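Local coordinates for glycosyl hydrolase family 26 (Bacteroides ovatus, PDB 4ZXO), which hydrolyses beta-mannan chains as a GH26 beta-mannanase and takes part in galactomannan breakdown by this gut bacterium, at residues A22-L28 with I290-S296; L16-K20 with H262-I266. One frame throughout, in Å; residues are numbered along the deposited sequence. Where two conformers were deposited one is given.

Interaction 1 of 2, residues A22-L28 with I290-S296; sequences AERKGIL and IEKYPLS
The carbonyl oxygen of Ser296 is gripped twice: Leu28 N donates to it at 3.0 Å (N-H...O 159°), reaching it from above the carbonyl plane, and a water gives it a second hydrogen bond. That water also donates to Gly26 O, while another joins Ala22 O to Leu295 O, with 2.8 Å from the water to each oxygen. Gly26 O and Leu295 O, 3.5 Å apart, thus each accept from a different one of these waters. The direct bond belongs to the parallel pairing of strands 27-32 and 295-300 in the (beta/alpha)8 barrel of this family, and Leu28 carries the pairing on to Val298. Ile27 supplies most of the apolar contact. Its CG2 lies anti to the backbone N and meets Leu295 CB at 3.9 Å, whereas CG1, beside that N, passes Leu295 O at 3.4 Å and sends CD1 over to Ile290 CD1, 4.1 Å away. Replacing Ile27 with an alanine would probably open a gap between Leu295 and Ile290, since both branches that touch them would be gone. On the helix 22-25 side, Ala22 CB presses on Leu295 O and on Ser296 OG, the latter at 3.6 Å; in the conformer described, this hydroxyl is hydrogen-bonded to Leu19 O. Farther out, Glu23 CB rests against Pro294 CB, where Pro294 centres an inverse gamma turn.

Interaction 2 of 2, residues L16-K20 with H262-I266; sequences LQNLK and HDKPI
Pro265 packs against residues 16-20 and is touched there by three of them. Leu16 brings one methyl, CD1, to the ring carbon CG at 4.0 Å, the two side chains crossing at about a right angle. Leu19 adds its CB, 4.1 Å from Pro265 CB, and its carbonyl oxygen lies slightly nearer to the same carbon. Lys20 passes obliquely across the CD-CG side of the ring, with its CG 4.0 Å from Pro265 CD. The lysine stays extended as far as CE and then bends (chi4 -82°), which turns the ammonium group toward the backbone of Asp263. Lys20 NZ lies 2.7 Å from Asp263 O, but the angle is too poor for a hydrogen bond. A water makes the connection to the side chain instead, accepting from Lys20 NZ at 3.1 Å and donating to Asp263 OD1 at 2.9 Å. The carboxylate itself remains beyond salt-bridge distance, so the attraction between the two charges is probably modest and partly screened by solvent on this open edge.

Farther out, the backbone sets these groups in place. Lys20 N closes the helical turn on Leu16 O, which keeps the leucine and the lysine on the face that meets the proline. Across the contact, Lys264 leaves its backbone away from the helix, and its NZ is hydrogen-bonded to Asp226 O and Ile229 O, while Pro265 pairs through its backbone with Leu232. Asp263, with positive phi, ends helix 241-262 in a Schellman motif, and the chain then passes through Pro265 into strand 266-271: an alpha-to-beta connection of a TIM barrel, against which the N-terminal helix 10-19 packs.

Interactions 1 and 2 lie with their centres about 11 Å apart, on the same side of the chain's centre, and meet at Ser296. The side chain of this residue reaches 16-20, and its N is probably hydrogen-bonded to Ile266 O (2.8 Å), tying both segments of interaction 2 to interaction 1. Along the chain the order is 16-20, 22-28, 262-266, 290-296, so the segments alternate. The consecutive helices 10-19 and 22-25 lead into strand 27-32, whereas 262-266 and 290-296 lead into 266-271 and 295-300. These three strands are successive neighbours in the parallel sheet, and together the contacts join the start of the barrel to its last part.

Interaction 1 of 2, residues A22-L28 with I290-S296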
loop_
_atom_site.group_PDB
_atom_site.type_symbol
_atom_site.label_atom_id
_atom_site.label_comp_id
_atom_site.label_asym_id
_atom_site.label_seq_id
_atom_site.Cartn_x
_atom_site.Cartn_y
_atom_site.Cartn_z
ATOM N N ALA A 22 -13.594 -10.183 1.182
ATOM C CA ALA A 22 -12.637 -10.525 2.232
ATOM C C ALA A 22 -13.212 -11.281 3.418
ATOM O O ALA A 22 -12.549 -12.143 3.973
ATOM C CB ALA A 22 -11.968 -9.251 2.741
ATOM N N GLU A 23 -14.412 -10.911 3.859
ATOM C CA GLU A 23 -14.974 -11.555 5.032
ATOM C C GLU A 23 -15.064 -13.075 4.782
ATOM O O GLU A 23 -14.837 -13.901 5.701
ATOM C CB GLU A 23 -16.333 -10.946 5.367
ATOM C CG GLU A 23 -16.901 -11.489 6.650
ATOM C CD GLU A 23 -17.863 -10.510 7.265
ATOM O OE1 GLU A 23 -18.731 -10.008 6.519
ATOM O OE2 GLU A 23 -17.723 -10.228 8.477
ATOM N N ARG A 24 -15.330 -13.454 3.530
ATOM C CA ARG A 24 -15.517 -14.867 3.177
ATOM C C ARG A 24 -14.186 -15.556 2.891
ATOM O O ARG A 24 -14.030 -16.743 3.084
ATOM C CB ARG A 24 -16.418 -14.970 1.940
ATOM C CG ARG A 24 -17.926 -14.685 2.209
ATOM C CD ARG A 24 -18.823 -14.941 0.950
ATOM N NE ARG A 24 -18.598 -16.290 0.389
ATOM C CZ ARG A 24 -19.383 -17.372 0.546
ATOM N NH1 ARG A 24 -20.575 -17.295 1.173
ATOM N NH2 ARG A 24 -18.963 -18.549 0.037
ATOM N N LYS A 25 -13.235 -14.818 2.355
ATOM C CA LYS A 25 -12.031 -15.466 1.788
ATOM C C LYS A 25 -10.832 -15.424 2.716
ATOM O O LYS A 25 -9.968 -16.287 2.638
ATOM C CB LYS A 25 -11.634 -14.799 0.453
ATOM C CG LYS A 25 -12.711 -14.823 -0.659
ATOM C CD LYS A 25 -13.014 -16.226 -1.135
ATOM C CE LYS A 25 -11.913 -16.746 -2.025
ATOM N NZ LYS A 25 -12.321 -18.098 -2.619
ATOM N N GLY A 26 -10.726 -14.370 3.527
ATOM C CA GLY A 26 -9.554 -14.237 4.399
ATOM C C GLY A 26 -8.783 -12.975 4.053
ATOM O O GLY A 26 -9.252 -12.152 3.259
ATOM N N ILE A 27 -7.600 -12.874 4.636
ATOM C CA ILE A 27 -6.768 -11.667 4.598
ATOM C C ILE A 27 -5.496 -11.957 3.813
ATOM O O ILE A 27 -4.690 -12.773 4.249
ATOM C CB ILE A 27 -6.369 -11.210 6.008
ATOM C CG1 ILE A 27 -7.565 -11.056 6.951
ATOM C CG2 ILE A 27 -5.631 -9.865 5.922
ATOM C CD1 ILE A 27 -7.195 -10.780 8.403
ATOM N N LEU A 28 -5.292 -11.307 2.670
ATOM C CA LEU A 28 -4.012 -11.488 1.958
ATOM C C LEU A 28 -2.873 -10.953 2.746
ATOM O O LEU A 28 -2.970 -9.863 3.275
ATOM C CB LEU A 28 -4.059 -10.774 0.597
ATOM C CG LEU A 28 -5.082 -11.343 -0.412
ATOM C CD1 LEU A 28 -5.465 -10.242 -1.462
ATOM C CD2 LEU A 28 -4.529 -12.590 -1.076
ATOM N N ILE A 290 -5.981 -8.772 14.056
ATOM C CA ILE A 290 -6.507 -8.579 12.711
ATOM C C ILE A 290 -7.594 -9.594 12.366
ATOM O O ILE A 290 -8.461 -9.290 11.555
ATOM C CB ILE A 290 -5.408 -8.594 11.614
ATOM C CG1 ILE A 290 -4.688 -9.930 11.540
ATOM C CG2 ILE A 290 -4.398 -7.461 11.851
ATOM C CD1 ILE A 290 -3.710 -10.004 10.387
ATOM N N GLU A 291 -7.596 -10.766 13.004
ATOM C CA GLU A 291 -8.582 -11.784 12.640
ATOM C C GLU A 291 -9.989 -11.398 13.024
ATOM O O GLU A 291 -10.940 -12.044 12.554
ATOM C CB GLU A 291 -8.235 -13.130 13.260
ATOM C CG GLU A 291 -8.414 -13.172 14.765
ATOM C CD GLU A 291 -7.943 -14.496 15.368
ATOM O OE1 GLU A 291 -7.686 -15.441 14.581
ATOM O OE2 GLU A 291 -7.834 -14.599 16.610
ATOM N N LYS A 292 -10.132 -10.344 13.823
ATOM C CA LYS A 292 -11.455 -9.877 14.249
ATOM C C LYS A 292 -12.118 -8.937 13.230
ATOM O O LYS A 292 -13.242 -8.494 13.425
ATOM C CB LYS A 292 -11.347 -9.150 15.601
ATOM C CG LYS A 292 -10.719 -9.961 16.743
ATOM C CD LYS A 292 -10.897 -9.286 18.049
ATOM C CE LYS A 292 -10.143 -8.004 18.159
ATOM N NZ LYS A 292 -10.469 -7.363 19.505
ATOM N N TYR A 293 -11.415 -8.628 12.144
ATOM C CA TYR A 293 -11.879 -7.587 11.226
ATOM C C TYR A 293 -11.810 -8.092 9.811
ATOM O O TYR A 293 -10.921 -8.862 9.479
ATOM C CB TYR A 293 -11.014 -6.319 11.353
ATOM C CG TYR A 293 -11.002 -5.766 12.748
ATOM C CD1 TYR A 293 -12.053 -4.932 13.205
ATOM C CD2 TYR A 293 -9.971 -6.078 13.637
ATOM C CE1 TYR A 293 -12.045 -4.441 14.467
ATOM C CE2 TYR A 293 -10.005 -5.608 14.922
ATOM C CZ TYR A 293 -10.998 -4.767 15.323
ATOM O OH TYR A 293 -11.027 -4.271 16.623
ATOM N N PRO A 294 -12.722 -7.611 8.957
ATOM C CA PRO A 294 -12.814 -8.117 7.568
ATOM C C PRO A 294 -11.788 -7.502 6.639
ATOM O O PRO A 294 -12.126 -6.919 5.619
ATOM C CB PRO A 294 -14.239 -7.744 7.144
ATOM C CG PRO A 294 -14.540 -6.453 8.006
ATOM C CD PRO A 294 -13.798 -6.651 9.309
ATOM N N LEU A 295 -10.528 -7.623 6.999
ATOM C CA LEU A 295 -9.494 -6.997 6.197
ATOM C C LEU A 295 -9.311 -7.719 4.877
ATOM O O LEU A 295 -9.256 -8.972 4.831
ATOM C CB LEU A 295 -8.141 -7.036 6.905
ATOM C CG LEU A 295 -8.112 -6.340 8.257
ATOM C CD1 LEU A 295 -6.654 -6.359 8.748
ATOM C CD2 LEU A 295 -8.559 -4.921 8.153
ATOM N N SER A 296 -9.109 -6.954 3.797
ATOM C CA SER A 296 -8.778 -7.586 2.518
ATOM C C SER A 296 -7.320 -7.980 2.447
ATOM O O SER A 296 -6.978 -8.957 1.770
ATOM C CB SER A 296 -9.080 -6.674 1.346
ATOM O OG SER A 296 -10.447 -6.354 1.327
HETATM O O HOH W 1 -10.974 -10.881 5.977
HETATM O O HOH W 2 -8.752 -10.917 0.861
#

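Interaction 2 of 2, residues L16-K20 with H262-I266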
loop_
_atom_site.group_PDB
_atom_site.type_symbol
_atom_site.label_atom_id
_atom_site.label_comp_id
_atom_site.label_asym_id
_atom_site.label_seq_id
_atom_site.Cartn_x
_atom_site.Cartn_y
_atom_site.Cartn_z
ATOM N N LEU A 16 -11.270 -5.616 -7.463
ATOM C CA LEU A 16 -12.092 -4.913 -6.472
ATOM C C LEU A 16 -13.188 -5.797 -5.921
ATOM O O LEU A 16 -13.411 -5.837 -4.712
ATOM C CB LEU A 16 -12.715 -3.654 -7.056
ATOM C CG LEU A 16 -13.512 -2.791 -6.095
ATOM C CD1 LEU A 16 -12.666 -2.398 -4.857
ATOM C CD2 LEU A 16 -13.894 -1.597 -6.894
ATOM N N GLN A 17 -13.867 -6.539 -6.814
ATOM C CA GLN A 17 -14.938 -7.402 -6.328
ATOM C C GLN A 17 -14.377 -8.496 -5.394
ATOM O O GLN A 17 -14.996 -8.820 -4.405
ATOM C CB GLN A 17 -15.740 -7.989 -7.509
ATOM C CG GLN A 17 -16.626 -6.932 -8.233
ATOM C CD GLN A 17 -17.539 -6.015 -7.315
ATOM O OE1 GLN A 17 -17.501 -4.775 -7.413
ATOM N NE2 GLN A 17 -18.296 -6.615 -6.423
ATOM N N ASN A 18 -13.162 -8.991 -5.647
ATOM C CA ASN A 18 -12.596 -9.994 -4.766
ATOM C C ASN A 18 -12.118 -9.380 -3.442
ATOM O O ASN A 18 -12.283 -10.006 -2.374
ATOM C CB ASN A 18 -11.489 -10.762 -5.524
ATOM C CG ASN A 18 -12.097 -11.800 -6.476
ATOM O OD1 ASN A 18 -12.823 -12.684 -6.013
ATOM N ND2 ASN A 18 -11.910 -11.643 -7.758
ATOM N N LEU A 19 -11.612 -8.141 -3.468
ATOM C CA LEU A 19 -11.284 -7.459 -2.196
ATOM C C LEU A 19 -12.536 -7.297 -1.348
ATOM O O LEU A 19 -12.493 -7.427 -0.112
ATOM C CB LEU A 19 -10.648 -6.094 -2.465
ATOM C CG LEU A 19 -9.268 -6.188 -3.137
ATOM C CD1 LEU A 19 -8.682 -4.773 -3.365
ATOM C CD2 LEU A 19 -8.297 -7.039 -2.309
ATOM N N LYS A 20 -13.678 -7.092 -2.020
ATOM C CA LYS A 20 -14.940 -6.909 -1.305
ATOM C C LYS A 20 -15.501 -8.193 -0.694
ATOM O O LYS A 20 -16.440 -8.123 0.075
ATOM C CB LYS A 20 -15.992 -6.266 -2.216
ATOM C CG LYS A 20 -15.721 -4.791 -2.411
ATOM C CD LYS A 20 -16.621 -4.266 -3.529
ATOM C CE LYS A 20 -16.349 -2.748 -3.757
ATOM N NZ LYS A 20 -16.981 -1.610 -2.874
ATOM N N HIS A 262 -19.636 3.368 3.686
ATOM C CA HIS A 262 -19.346 3.842 2.348
ATOM C C HIS A 262 -19.192 2.716 1.325
ATOM O O HIS A 262 -18.795 2.981 0.181
ATOM C CB HIS A 262 -18.031 4.690 2.400
ATOM C CG HIS A 262 -18.192 5.978 3.131
ATOM N ND1 HIS A 262 -18.414 7.170 2.476
ATOM C CD2 HIS A 262 -18.294 6.251 4.453
ATOM C CE1 HIS A 262 -18.569 8.133 3.371
ATOM N NE2 HIS A 262 -18.485 7.602 4.574
ATOM N N ASP A 263 -19.459 1.471 1.745
ATOM C CA ASP A 263 -19.295 0.287 0.873
ATOM C C ASP A 263 -17.914 0.232 0.204
ATOM O O ASP A 263 -17.787 0.168 -1.029
ATOM C CB ASP A 263 -20.393 0.216 -0.201
ATOM C CG ASP A 263 -20.465 -1.119 -0.855
ATOM O OD1 ASP A 263 -20.057 -2.142 -0.239
ATOM O OD2 ASP A 263 -21.001 -1.181 -1.985
ATOM N N LYS A 264 -16.878 0.225 1.040
ATOM C CA LYS A 264 -15.504 0.080 0.575
ATOM C C LYS A 264 -14.892 -1.062 1.322
ATOM O O LYS A 264 -15.140 -1.185 2.529
ATOM C CB LYS A 264 -14.647 1.338 0.855
ATOM C CG LYS A 264 -15.265 2.620 0.266
ATOM C CD LYS A 264 -15.307 2.596 -1.261
ATOM C CE LYS A 264 -15.766 3.961 -1.814
ATOM N NZ LYS A 264 -16.035 3.816 -3.298
ATOM N N PRO A 265 -14.039 -1.854 0.654
ATOM C CA PRO A 265 -13.196 -2.834 1.350
ATOM C C PRO A 265 -12.155 -2.079 2.165
ATOM O O PRO A 265 -11.842 -0.933 1.851
ATOM C CB PRO A 265 -12.553 -3.610 0.201
ATOM C CG PRO A 265 -12.498 -2.666 -0.904
ATOM C CD PRO A 265 -13.717 -1.781 -0.782
ATOM N N ILE A 266 -11.583 -2.777 3.136
ATOM C CA ILE A 266 -10.640 -2.175 4.066
ATOM C C ILE A 266 -9.336 -2.974 4.099
ATOM O O ILE A 266 -9.287 -4.161 3.723
ATOM C CB ILE A 266 -11.251 -2.087 5.481
ATOM C CG1 ILE A 266 -11.462 -3.486 6.071
ATOM C CG2 ILE A 266 -12.555 -1.235 5.421
ATOM C CD1 ILE A 266 -11.955 -3.446 7.520
HETATM O O HOH W 3 -17.232 -2.777 -0.054
#